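Local coordinates for Lin1840 protein (Listeria innocua serovar 6a, PDB 4ZOE), which probably hydrolyses terminal, non-reducing beta-D-glucosyl residues as a family 3 beta-glucosidase taking part in beta-1,2-glucan metabolism, at residues A[502-507]-A[522-527]; A[642-647]-A[660-665]. The protein carries 1 engineered substitution. All coordinates share one frame; numbering follows the deposited sequence.

Contact 1: A[502-507]-A[522-527]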
# COMPACT_ATOMS: atom_id res chain seq x y z
N ILE A 502 -4.93 7.95 -31.08
CA ILE A 502 -5.79 7.21 -30.17
C ILE A 502 -6.49 8.23 -29.29
O ILE A 502 -5.81 9.10 -28.69
CB ILE A 502 -4.95 6.26 -29.27
CG1 ILE A 502 -4.50 5.10 -30.12
CG2 ILE A 502 -5.80 5.70 -28.08
CD1 ILE A 502 -3.45 4.17 -29.52
N THR A 503 -7.80 8.20 -29.28
CA THR A 503 -8.59 9.01 -28.44
C THR A 503 -9.09 8.05 -27.33
O THR A 503 -9.81 7.16 -27.58
CB THR A 503 -9.84 9.62 -29.14
OG1 THR A 503 -10.54 8.61 -29.88
CG2 THR A 503 -9.43 10.66 -30.10
N LEU A 504 -8.61 8.22 -26.11
CA LEU A 504 -8.87 7.30 -24.98
C LEU A 504 -9.92 7.86 -23.99
O LEU A 504 -9.80 9.01 -23.56
CB LEU A 504 -7.56 7.07 -24.23
CG LEU A 504 -7.61 6.12 -23.05
CD1 LEU A 504 -7.79 4.70 -23.57
CD2 LEU A 504 -6.36 6.24 -22.24
N PHE A 505 -10.97 7.08 -23.74
CA PHE A 505 -12.01 7.41 -22.78
C PHE A 505 -11.98 6.44 -21.62
O PHE A 505 -12.07 5.23 -21.81
CB PHE A 505 -13.36 7.35 -23.50
CG PHE A 505 -13.46 8.31 -24.64
CD1 PHE A 505 -12.92 8.00 -25.87
CD2 PHE A 505 -14.11 9.52 -24.44
CE1 PHE A 505 -13.00 8.90 -26.90
CE2 PHE A 505 -14.22 10.41 -25.46
CZ PHE A 505 -13.67 10.10 -26.67
N ASN A 506 -11.97 6.97 -20.40
CA ASN A 506 -11.75 6.19 -19.23
C ASN A 506 -11.90 7.01 -17.97
O ASN A 506 -11.86 8.23 -18.01
CB ASN A 506 -10.28 5.67 -19.27
CG ASN A 506 -9.29 6.70 -19.52
OD1 ASN A 506 -9.36 7.38 -20.54
ND2 ASN A 506 -8.22 6.79 -18.63
N GLY A 507 -12.00 6.30 -16.84
CA GLY A 507 -12.17 6.90 -15.55
C GLY A 507 -11.03 6.80 -14.57
O GLY A 507 -11.20 7.17 -13.40
N LEU A 522 -1.74 10.58 -28.90
CA LEU A 522 -2.57 10.04 -27.81
C LEU A 522 -3.26 11.16 -27.06
O LEU A 522 -2.59 11.93 -26.48
CB LEU A 522 -1.70 9.10 -26.89
CG LEU A 522 -2.37 8.57 -25.61
CD1 LEU A 522 -3.50 7.58 -25.94
CD2 LEU A 522 -1.33 7.90 -24.74
N LEU A 523 -4.57 11.20 -27.06
CA LEU A 523 -5.40 12.22 -26.42
C LEU A 523 -6.31 11.50 -25.39
O LEU A 523 -7.10 10.59 -25.69
CB LEU A 523 -6.24 13.01 -27.46
CG LEU A 523 -7.11 14.19 -26.96
CD1 LEU A 523 -6.23 15.27 -26.36
CD2 LEU A 523 -7.94 14.70 -28.17
N GLU A 524 -6.10 11.90 -24.16
CA GLU A 524 -6.82 11.42 -23.01
C GLU A 524 -8.04 12.33 -22.80
O GLU A 524 -7.89 13.45 -22.33
CB GLU A 524 -5.92 11.48 -21.74
CG GLU A 524 -6.62 11.23 -20.42
CD GLU A 524 -7.20 9.83 -20.29
OE1 GLU A 524 -8.29 9.61 -20.87
OE2 GLU A 524 -6.59 8.96 -19.59
N LEU A 525 -9.19 11.83 -23.14
CA LEU A 525 -10.43 12.60 -22.97
C LEU A 525 -11.16 12.30 -21.69
O LEU A 525 -12.18 13.00 -21.38
CB LEU A 525 -11.32 12.24 -24.10
CG LEU A 525 -11.24 12.81 -25.50
CD1 LEU A 525 -11.08 14.33 -25.58
CD2 LEU A 525 -10.35 12.06 -26.45
N TRP A 526 -10.65 11.33 -20.93
CA TRP A 526 -11.36 10.82 -19.74
C TRP A 526 -12.85 10.52 -20.16
O TRP A 526 -13.16 9.88 -21.22
CB TRP A 526 -11.24 11.85 -18.60
CG TRP A 526 -9.86 12.15 -18.20
CD1 TRP A 526 -9.19 13.28 -18.38
CD2 TRP A 526 -9.03 11.32 -17.40
NE1 TRP A 526 -7.94 13.20 -17.80
CE2 TRP A 526 -7.85 12.00 -17.16
CE3 TRP A 526 -9.20 10.05 -16.80
CZ2 TRP A 526 -6.80 11.45 -16.42
CZ3 TRP A 526 -8.16 9.53 -16.03
CH2 TRP A 526 -6.99 10.23 -15.86
N PHE A 527 -13.80 10.92 -19.36
CA PHE A 527 -15.19 10.91 -19.84
C PHE A 527 -15.68 12.39 -19.86
O PHE A 527 -15.85 13.01 -18.79
CB PHE A 527 -16.07 10.03 -18.99
CG PHE A 527 -15.78 8.55 -19.10
CD1 PHE A 527 -15.86 7.88 -20.30
CD2 PHE A 527 -15.53 7.81 -17.96
CE1 PHE A 527 -15.65 6.50 -20.39
CE2 PHE A 527 -15.33 6.44 -18.04
CZ PHE A 527 -15.44 5.79 -19.25
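L525 lies over one face of the F505 ring, with its CB 4.1 Å from the ring centroid in a CH-pi contact. The two side chains run alongside each other and point the same way. L525 CD2 reaches further back, to 3.7 Å from T503 CB. On the other face of the sheet, L522 CD1 touches I502 CG2. F527 lays a face of its ring against the backbone of N506, and its CE2 is 3.5 Å from N506 C.

The polar centre is E524. Its chain is bent at chi2 (64°), which brings the carboxylate back toward segment 502-507. The N506 amide meets it nearly coplanar, the two planes 28° apart. N506 ND2 donates to E524 OE2 on the syn side at 2.9 Å, and it also binds R508 O. E524 OE1 takes the backbone N-H of W526 at 2.9 Å, on its anti side but 34° out of the carboxylate plane. E524 CG sits against a face of the W526 indole. The carboxylate is therefore held by the chain just past its own strand and by N506, just past the end of strand 500-505.

Backbone bonds tie the strands in parallel. L523 N binds I502 O, L504 N binds L523 O, and L525 N binds L504 O. Past them, N506 N makes a weak bond to W526 O at 3.2 Å. Strand 459-465 continues the sheet beyond 500-505, and helix 532-541 packs on T503 and L525. Adjacent parallel strands joined through a helix make this a beta-alpha-beta unit of the alpha/beta sandwich typical of the family 3 C-terminal domain.

Contact 2: A[642-647]-A[660-665]; sequences IQVYLQ and LKAFEK
Backbone bonds join I642 and E664 in both directions, E664 N reaching I642 O at 3.1 Å. V644 N then binds A662 O at 2.9 Å. From here the register slips by one residue. V644 O receives K661 N at 2.9 Å, nearly straight on, and also a weak bond from A662 N at 3.3 Å. Two residues of one strand thus face a single residue of the other. Beyond the slip, Y645 pairs with L660 as a non-hydrogen-bonded pair.

Apolar contacts lie on both faces. With CG anti to the backbone N (chi1 -170°) and chi2 near 68°, L660 sets CD1 over a face of the Y645 ring. The CH-pi contact is 3.8 Å from CD1 to the ring centroid, only 18° off the normal. L660 CD1 also touches Q643 CB. On the other face V644 CB meets A662 CB at 4.0 Å. I642 and V644 also pack on F678 of strand 673-680. K661 CG lies against L646 CB near the bulge.

Polar side-chain bonds brace the face that carries Q643, Y645 and L660. The Y645 hydroxyl donates to Q643 OE1 at 2.7 Å, in the plane of the amide carbonyl. Q643 NE2 binds V641 O and G599 O, which holds both ends of the amide.

The F663 ring makes a cation-pi contact with R112 and also touches helix 158-173. The doubled pairing opposite V644 is a classic beta bulge, set in an antiparallel hairpin of the fibronectin type III-like domain.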
# COMPACT_ATOMS: atom_id res chain seq x y z
N ILE A 642 0.98 27.21 -15.48
CA ILE A 642 2.18 27.51 -14.77
C ILE A 642 2.01 26.86 -13.40
O ILE A 642 1.01 27.04 -12.78
CB ILE A 642 2.41 29.04 -14.64
CG1 ILE A 642 2.49 29.67 -16.05
CG2 ILE A 642 3.60 29.34 -13.84
CD1 ILE A 642 2.56 31.21 -16.02
N GLN A 643 3.00 26.08 -12.99
CA GLN A 643 3.03 25.41 -11.65
C GLN A 643 4.18 25.83 -10.83
O GLN A 643 5.34 25.95 -11.31
CB GLN A 643 3.07 23.88 -11.86
CG GLN A 643 1.89 23.41 -12.72
CD GLN A 643 2.18 22.15 -13.53
OE1 GLN A 643 2.69 21.16 -12.99
NE2 GLN A 643 1.81 22.17 -14.80
N VAL A 644 3.91 26.04 -9.54
CA VAL A 644 4.98 26.36 -8.62
C VAL A 644 4.97 25.32 -7.50
O VAL A 644 3.99 25.16 -6.81
CB VAL A 644 4.86 27.79 -8.03
CG1 VAL A 644 6.06 28.12 -7.26
CG2 VAL A 644 4.65 28.84 -9.13
N TYR A 645 6.14 24.70 -7.29
CA TYR A 645 6.36 23.73 -6.24
C TYR A 645 7.38 24.20 -5.23
O TYR A 645 8.26 25.01 -5.53
CB TYR A 645 6.83 22.41 -6.87
CG TYR A 645 5.94 21.80 -7.91
CD1 TYR A 645 5.95 22.23 -9.21
CD2 TYR A 645 5.13 20.72 -7.57
CE1 TYR A 645 5.15 21.65 -10.17
CE2 TYR A 645 4.27 20.15 -8.49
CZ TYR A 645 4.28 20.62 -9.80
OH TYR A 645 3.53 20.04 -10.74
N LEU A 646 7.25 23.72 -4.01
CA LEU A 646 8.18 23.96 -2.95
C LEU A 646 8.73 22.62 -2.40
O LEU A 646 8.00 21.61 -2.36
CB LEU A 646 7.49 24.64 -1.80
CG LEU A 646 7.56 26.14 -1.59
CD1 LEU A 646 7.24 26.45 -0.11
CD2 LEU A 646 8.85 26.79 -2.05
N GLN A 647 9.99 22.59 -2.02
CA GLN A 647 10.62 21.53 -1.33
C GLN A 647 11.29 22.05 -0.06
O GLN A 647 11.94 23.10 -0.08
CB GLN A 647 11.73 20.92 -2.19
CG GLN A 647 12.43 19.76 -1.49
CD GLN A 647 13.63 19.20 -2.28
OE1 GLN A 647 14.10 19.77 -3.27
NE2 GLN A 647 14.11 18.05 -1.83
N LEU A 660 3.11 20.83 -4.83
CA LEU A 660 2.51 21.92 -5.52
C LEU A 660 1.96 22.93 -4.50
O LEU A 660 1.18 22.52 -3.61
CB LEU A 660 1.33 21.46 -6.39
CG LEU A 660 0.76 22.47 -7.35
CD1 LEU A 660 1.70 22.83 -8.46
CD2 LEU A 660 -0.57 22.01 -7.93
N LYS A 661 2.28 24.22 -4.71
CA LYS A 661 1.75 25.30 -3.84
C LYS A 661 1.10 26.46 -4.55
O LYS A 661 0.50 27.28 -3.84
CB LYS A 661 2.84 25.83 -2.91
CG LYS A 661 3.60 24.80 -2.09
CD LYS A 661 2.75 24.24 -0.98
CE LYS A 661 3.50 23.21 -0.19
NZ LYS A 661 2.67 22.70 0.92
N ALA A 662 1.10 26.47 -5.89
CA ALA A 662 0.46 27.47 -6.69
C ALA A 662 0.34 27.00 -8.10
O ALA A 662 1.19 26.25 -8.63
CB ALA A 662 1.22 28.81 -6.58
N PHE A 663 -0.77 27.37 -8.72
CA PHE A 663 -0.95 27.14 -10.17
C PHE A 663 -1.84 28.22 -10.78
O PHE A 663 -2.75 28.73 -10.11
CB PHE A 663 -1.47 25.68 -10.46
CG PHE A 663 -2.78 25.40 -9.86
CD1 PHE A 663 -2.90 25.02 -8.52
CD2 PHE A 663 -3.91 25.59 -10.61
CE1 PHE A 663 -4.11 24.89 -7.97
CE2 PHE A 663 -5.13 25.41 -10.04
CZ PHE A 663 -5.23 25.05 -8.72
N GLU A 664 -1.59 28.51 -12.04
CA GLU A 664 -2.46 29.33 -12.83
C GLU A 664 -2.41 28.92 -14.28
O GLU A 664 -1.37 28.75 -14.86
CB GLU A 664 -2.05 30.84 -12.76
CG GLU A 664 -3.17 31.73 -13.28
CD GLU A 664 -2.87 33.21 -13.33
OE1 GLU A 664 -2.23 33.74 -12.38
OE2 GLU A 664 -3.34 33.89 -14.31
N LYS A 665 -3.57 28.77 -14.86
CA LYS A 665 -3.68 28.52 -16.25
C LYS A 665 -3.75 29.87 -16.97
O LYS A 665 -4.62 30.68 -16.69
CB LYS A 665 -4.93 27.74 -16.52
CG LYS A 665 -5.03 27.19 -17.93
CD LYS A 665 -6.20 26.21 -18.02
CE LYS A 665 -5.74 24.98 -18.75
NZ LYS A 665 -6.86 24.01 -18.99

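In the fold
From the N terminus, the chain first builds the parallel TIM-barrel strands and then enters the C-terminal family 3 domain. Contact 1 lies there. It closes the crossover through helix 513-516 and sets strand 521-524 beside 500-505 within a mixed sheet. Contact 2 comes later, in the fibronectin type III-like domain. It closes a hairpin whose connection includes T650, which binds the magnesium ion together with D648. The two contacts are in series and neither nest nor cross. Their centres are 25 Å apart, with nearest atoms about 11 Å apart. Contact 1 joins two neighbouring strands inside one sheet. Contact 2 includes the outermost strand of its sheet, 659-668, whose F663 touches helix 158-173 of the barrel domain.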